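Local coordinates for NIF3-related protein (Bacillus cereus, PDB 2GX8), which is of unknown function but, as a Nif3-family protein, binds paired zinc ions through a conserved dimetal motif and carries a domain thought to be regulatory, at residues 41-44 with 45-48; 286-289 with 290-294. All blocks are in the same frame, centred on the assembly; numbering follows the deposited sequence.

Contact 1: residues 41-44 with 45-48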
loop_
_atom_site.group_PDB
_atom_site.type_symbol
_atom_site.label_atom_id
_atom_site.label_comp_id
_atom_site.label_asym_id
_atom_site.label_seq_id
_atom_site.Cartn_x
_atom_site.Cartn_y
_atom_site.Cartn_z
ATOM N N MET C 41 15.264 -31.072 -14.513
ATOM C CA MET C 41 14.191 -31.810 -13.868
ATOM C C MET C 41 13.314 -30.880 -13.022
ATOM O O MET C 41 12.123 -31.116 -12.851
ATOM C CB MET C 41 14.778 -32.899 -12.967
ATOM C CG MET C 41 15.785 -33.827 -13.639
ATOM S SD MET C 41 16.383 -35.139 -12.539
ATOM C CE MET C 41 17.282 -34.242 -11.277
ATOM N N TYR C 42 13.901 -29.818 -12.493
ATOM C CA TYR C 42 13.165 -28.904 -11.636
ATOM C C TYR C 42 13.394 -27.462 -12.055
ATOM O O TYR C 42 14.111 -26.733 -11.357
ATOM C CB TYR C 42 13.591 -29.115 -10.167
ATOM C CG TYR C 42 13.279 -30.511 -9.670
ATOM C CD1 TYR C 42 14.250 -31.522 -9.664
ATOM C CD2 TYR C 42 12.004 -30.827 -9.237
ATOM C CE1 TYR C 42 13.943 -32.807 -9.238
ATOM C CE2 TYR C 42 11.683 -32.090 -8.811
ATOM C CZ TYR C 42 12.647 -33.076 -8.805
ATOM O OH TYR C 42 12.271 -34.336 -8.370
ATOM N N PRO C 43 12.799 -27.042 -13.195
ATOM C CA PRO C 43 12.997 -25.669 -13.679
ATOM C C PRO C 43 12.499 -24.560 -12.745
ATOM O O PRO C 43 11.506 -24.746 -12.042
ATOM C CB PRO C 43 12.243 -25.645 -15.014
ATOM C CG PRO C 43 11.343 -26.802 -14.979
ATOM C CD PRO C 43 11.952 -27.829 -14.109
ATOM N N LYS C 44 13.195 -23.418 -12.762
ATOM C CA LYS C 44 12.890 -22.256 -11.904
ATOM C C LYS C 44 11.564 -21.533 -12.192
ATOM O O LYS C 44 11.063 -20.814 -11.336
ATOM C CB LYS C 44 14.054 -21.251 -11.923
ATOM C CG LYS C 44 15.308 -21.692 -11.167
ATOM C CD LYS C 44 16.462 -20.726 -11.445
ATOM C CE LYS C 44 17.659 -21.026 -10.561
ATOM N NZ LYS C 44 18.934 -20.350 -11.017
ATOM N N HIS C 45 11.000 -21.713 -13.385
ATOM C CA HIS C 45 9.701 -21.113 -13.708
ATOM C C HIS C 45 8.537 -21.831 -12.996
ATOM O O HIS C 45 7.427 -21.302 -12.913
ATOM C CB HIS C 45 9.474 -21.041 -15.221
ATOM C CG HIS C 45 9.603 -22.356 -15.930
ATOM N ND1 HIS C 45 8.576 -23.276 -15.993
ATOM C CD2 HIS C 45 10.620 -22.883 -16.651
ATOM C CE1 HIS C 45 8.963 -24.323 -16.702
ATOM N NE2 HIS C 45 10.200 -24.107 -17.117
ATOM N N LEU C 46 8.810 -23.028 -12.477
ATOM C CA LEU C 46 7.827 -23.809 -11.723
ATOM C C LEU C 46 7.623 -23.260 -10.305
ATOM O O LEU C 46 6.543 -23.441 -9.707
ATOM C CB LEU C 46 8.231 -25.286 -11.648
ATOM C CG LEU C 46 8.288 -26.045 -12.967
ATOM C CD1 LEU C 46 8.520 -27.499 -12.706
ATOM C CD2 LEU C 46 7.001 -25.857 -13.698
ATOM N N ALA C 47 8.669 -22.617 -9.775
ATOM C CA ALA C 47 8.648 -21.971 -8.456
ATOM C C ALA C 47 7.516 -20.938 -8.356
ATOM O O ALA C 47 7.167 -20.273 -9.337
ATOM C CB ALA C 47 10.003 -21.317 -8.151
ATOM N N MET C 48 6.942 -20.804 -7.169
ATOM C CA MET C 48 5.815 -19.904 -6.980
ATOM C C MET C 48 6.203 -18.468 -6.666
ATOM O O MET C 48 7.330 -18.186 -6.242
ATOM C CB MET C 48 4.903 -20.433 -5.886
ATOM C CG MET C 48 4.374 -21.814 -6.162
ATOM S SD MET C 48 3.216 -22.222 -4.876
ATOM C CE MET C 48 1.908 -21.015 -5.199
#

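Contact 2: residues 286-289 with 290-294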
loop_
_atom_site.group_PDB
_atom_site.type_symbol
_atom_site.label_atom_id
_atom_site.label_comp_id
_atom_site.label_asym_id
_atom_site.label_seq_id
_atom_site.Cartn_x
_atom_site.Cartn_y
_atom_site.Cartn_z
ATOM N N GLU C 286 -2.728 -44.913 10.532
ATOM C CA GLU C 286 -1.659 -45.883 10.823
ATOM C C GLU C 286 -0.833 -46.116 9.579
ATOM O O GLU C 286 0.400 -46.118 9.636
ATOM C CB GLU C 286 -2.211 -47.254 11.294
ATOM C CG GLU C 286 -2.754 -47.227 12.706
ATOM C CD GLU C 286 -1.715 -46.691 13.694
ATOM O OE1 GLU C 286 -0.613 -47.296 13.716
ATOM O OE2 GLU C 286 -1.996 -45.682 14.422
ATOM N N HIS C 287 -1.529 -46.325 8.461
ATOM C CA HIS C 287 -0.887 -46.516 7.173
ATOM C C HIS C 287 -0.015 -45.305 6.849
ATOM O O HIS C 287 1.089 -45.475 6.379
ATOM C CB HIS C 287 -1.906 -46.737 6.078
ATOM C CG HIS C 287 -1.295 -46.936 4.727
ATOM N ND1 HIS C 287 -1.345 -45.977 3.737
ATOM C CD2 HIS C 287 -0.607 -47.982 4.204
ATOM C CE1 HIS C 287 -0.713 -46.420 2.664
ATOM N NE2 HIS C 287 -0.246 -47.629 2.924
ATOM N N VAL C 288 -0.484 -44.093 7.110
ATOM C CA VAL C 288 0.385 -42.921 6.907
ATOM C C VAL C 288 1.670 -43.001 7.732
ATOM O O VAL C 288 2.724 -42.617 7.251
ATOM C CB VAL C 288 -0.345 -41.623 7.195
ATOM C CG1 VAL C 288 0.631 -40.428 7.319
ATOM C CG2 VAL C 288 -1.358 -41.391 6.099
ATOM N N LYS C 289 1.593 -43.554 8.943
ATOM C CA LYS C 289 2.768 -43.622 9.838
ATOM C C LYS C 289 3.822 -44.600 9.378
ATOM O O LYS C 289 5.005 -44.293 9.385
ATOM C CB LYS C 289 2.365 -43.921 11.297
ATOM C CG LYS C 289 1.411 -42.895 11.890
ATOM C CD LYS C 289 1.443 -42.806 13.408
ATOM C CE LYS C 289 0.892 -44.027 14.075
ATOM N NZ LYS C 289 1.095 -43.962 15.549
ATOM N N GLN C 290 3.379 -45.783 8.983
ATOM C CA GLN C 290 4.266 -46.837 8.535
ATOM C C GLN C 290 4.852 -46.445 7.202
ATOM O O GLN C 290 6.059 -46.541 6.966
ATOM C CB GLN C 290 3.479 -48.170 8.462
ATOM C CG GLN C 290 4.165 -49.353 7.773
ATOM C CD GLN C 290 3.957 -49.379 6.242
ATOM O OE1 GLN C 290 4.811 -49.871 5.499
ATOM N NE2 GLN C 290 2.824 -48.844 5.775
ATOM N N SER C 291 3.957 -45.950 6.366
ATOM C CA SER C 291 4.183 -45.585 4.991
ATOM C C SER C 291 5.143 -44.408 4.850
ATOM O O SER C 291 6.031 -44.422 3.994
ATOM C CB SER C 291 2.809 -45.246 4.453
ATOM O OG SER C 291 2.757 -45.171 3.074
ATOM N N LEU C 292 4.965 -43.402 5.711
ATOM C CA LEU C 292 5.811 -42.202 5.710
ATOM C C LEU C 292 6.870 -42.164 6.815
ATOM O O LEU C 292 7.541 -41.149 6.955
ATOM C CB LEU C 292 4.972 -40.938 5.769
ATOM C CG LEU C 292 3.949 -40.740 4.645
ATOM C CD1 LEU C 292 3.318 -39.351 4.766
ATOM C CD2 LEU C 292 4.583 -40.924 3.289
ATOM N N ASP C 293 7.005 -43.257 7.579
ATOM C CA ASP C 293 8.035 -43.436 8.607
ATOM C C ASP C 293 7.998 -42.393 9.714
ATOM O O ASP C 293 8.993 -41.718 9.985
ATOM C CB ASP C 293 9.438 -43.515 7.961
ATOM C CG ASP C 293 10.544 -43.964 8.948
ATOM O OD1 ASP C 293 10.239 -44.496 10.041
ATOM O OD2 ASP C 293 11.742 -43.802 8.607
ATOM N N VAL C 294 6.841 -42.248 10.349
ATOM C CA VAL C 294 6.717 -41.341 11.477
ATOM C C VAL C 294 6.182 -42.058 12.719
ATOM O O VAL C 294 5.399 -43.019 12.620
ATOM C CB VAL C 294 5.914 -40.058 11.156
ATOM C CG1 VAL C 294 6.675 -39.205 10.134
ATOM C CG2 VAL C 294 4.548 -40.372 10.677
#

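Contact 1: residues 41-44 with 45-48
Pro43 O receives the backbone N of Leu46 at 3.2 Å, and one residue further on Ala47 N reaches Lys44 O at 3.4 Å in a weak bond. With phi and psi of the intervening residues in the helical region, these are two overlapping type I beta turns, which swing the chain round between helix 31-38 and strand 54-56. The fold back lets the pyrrolidine ring of Pro43 meet the side chains of His45 and Leu46. In His45, chi1 of 55° sets CG between its own backbone N and carbonyl carbon, and the imidazole comes back obliquely to the proline, His45 NE2 lying 3.3 Å from Pro43 CB and 3.6 Å from Pro43 CG. Leu46 brings its CD1 branch against Pro43 CG and Pro43 CD, both at 3.7 Å. Leu46 is buried, resting also on Asn129 of helix 128-132, on Ala133 and on Tyr157; the ring of Tyr157 meets that of His45 as well. Ala47 touches Thr128, whose OG1 bonds to Met48 N, and the side chain of Ala47 lies about 11 Å from a bound zinc ion.

Contact 2: residues 286-289 with 290-294
The imidazole of His287 has Ser291, one helical turn on, over one face: Ser291 CB stands 4.1 Å from the ring centroid, almost on the ring normal, in a CH-pi contact, and Ser291 OG lies over that face, 3.7 Å from His287 CE1. The height is somewhat doubtful, because Ser291 CB is modelled too near His287 O. Gln290 approaches the same ring obliquely, its NE2 3.9 Å from His287 CD2 and its amide plane turned 45° from the imidazole. The ring gets there because chi1 of His287, 180°, directs CG away from the backbone N and along the helix.

Val288 and Leu292 form a second i, i+4 pair, Val288 CG1 to Leu292 CD1 at 3.9 Å, and both are buried, packing on helix 137-145 and on Pro355. The amine of Lys289 has its main partner in another chain: NZ makes a salt bridge to the C-terminal OXT of Val397 of the second subunit, while the ion pair of Lys289 NZ with Glu286 OE2 is long at 3.7 Å.

Gln290 N bonds to Glu286 O at 3.1 Å and Leu292 N to Val288 O; Asp293 then leaves helical angles with a positive phi of 60°. Val294 N comes back to Lys289 O at 2.9 Å, in the carbonyl plane and on a lone pair, and Val294 CG2 rests 3.8 Å from Lys289 CA. Beyond the turn, Lys361 NZ bonds to Leu292 O, and Val359 touches Leu292 and Val294, so this end of the helix abuts the segment that carries the zinc ligand Glu360. The six-to-one bond round a residue of positive phi, with an apolar contact across it, is the Schellman motif that terminates helix 281-292.

From the N terminus, the chain leaves helix 31-38 and turns through contact 1 before reaching strand 54-56, an outermost strand, within this chain, of the five-stranded sheet. Contact 2 comes much later, where helix 281-292 ends on the way from strand 270-280 to strand 298-300. Each closes just a short local turn, and they lie in series, neither nesting nor crossing. The centres of contact 1 and contact 2 are 29 Å apart and their nearest atoms about 15 Å apart. What relates them is the intervening region: residues 45-48 lie against helix 128-132, which contributes the zinc ligand Asp131, whereas residues 286-294 pack on the following helix 137-145 and beside the segment bearing His357 and Glu360.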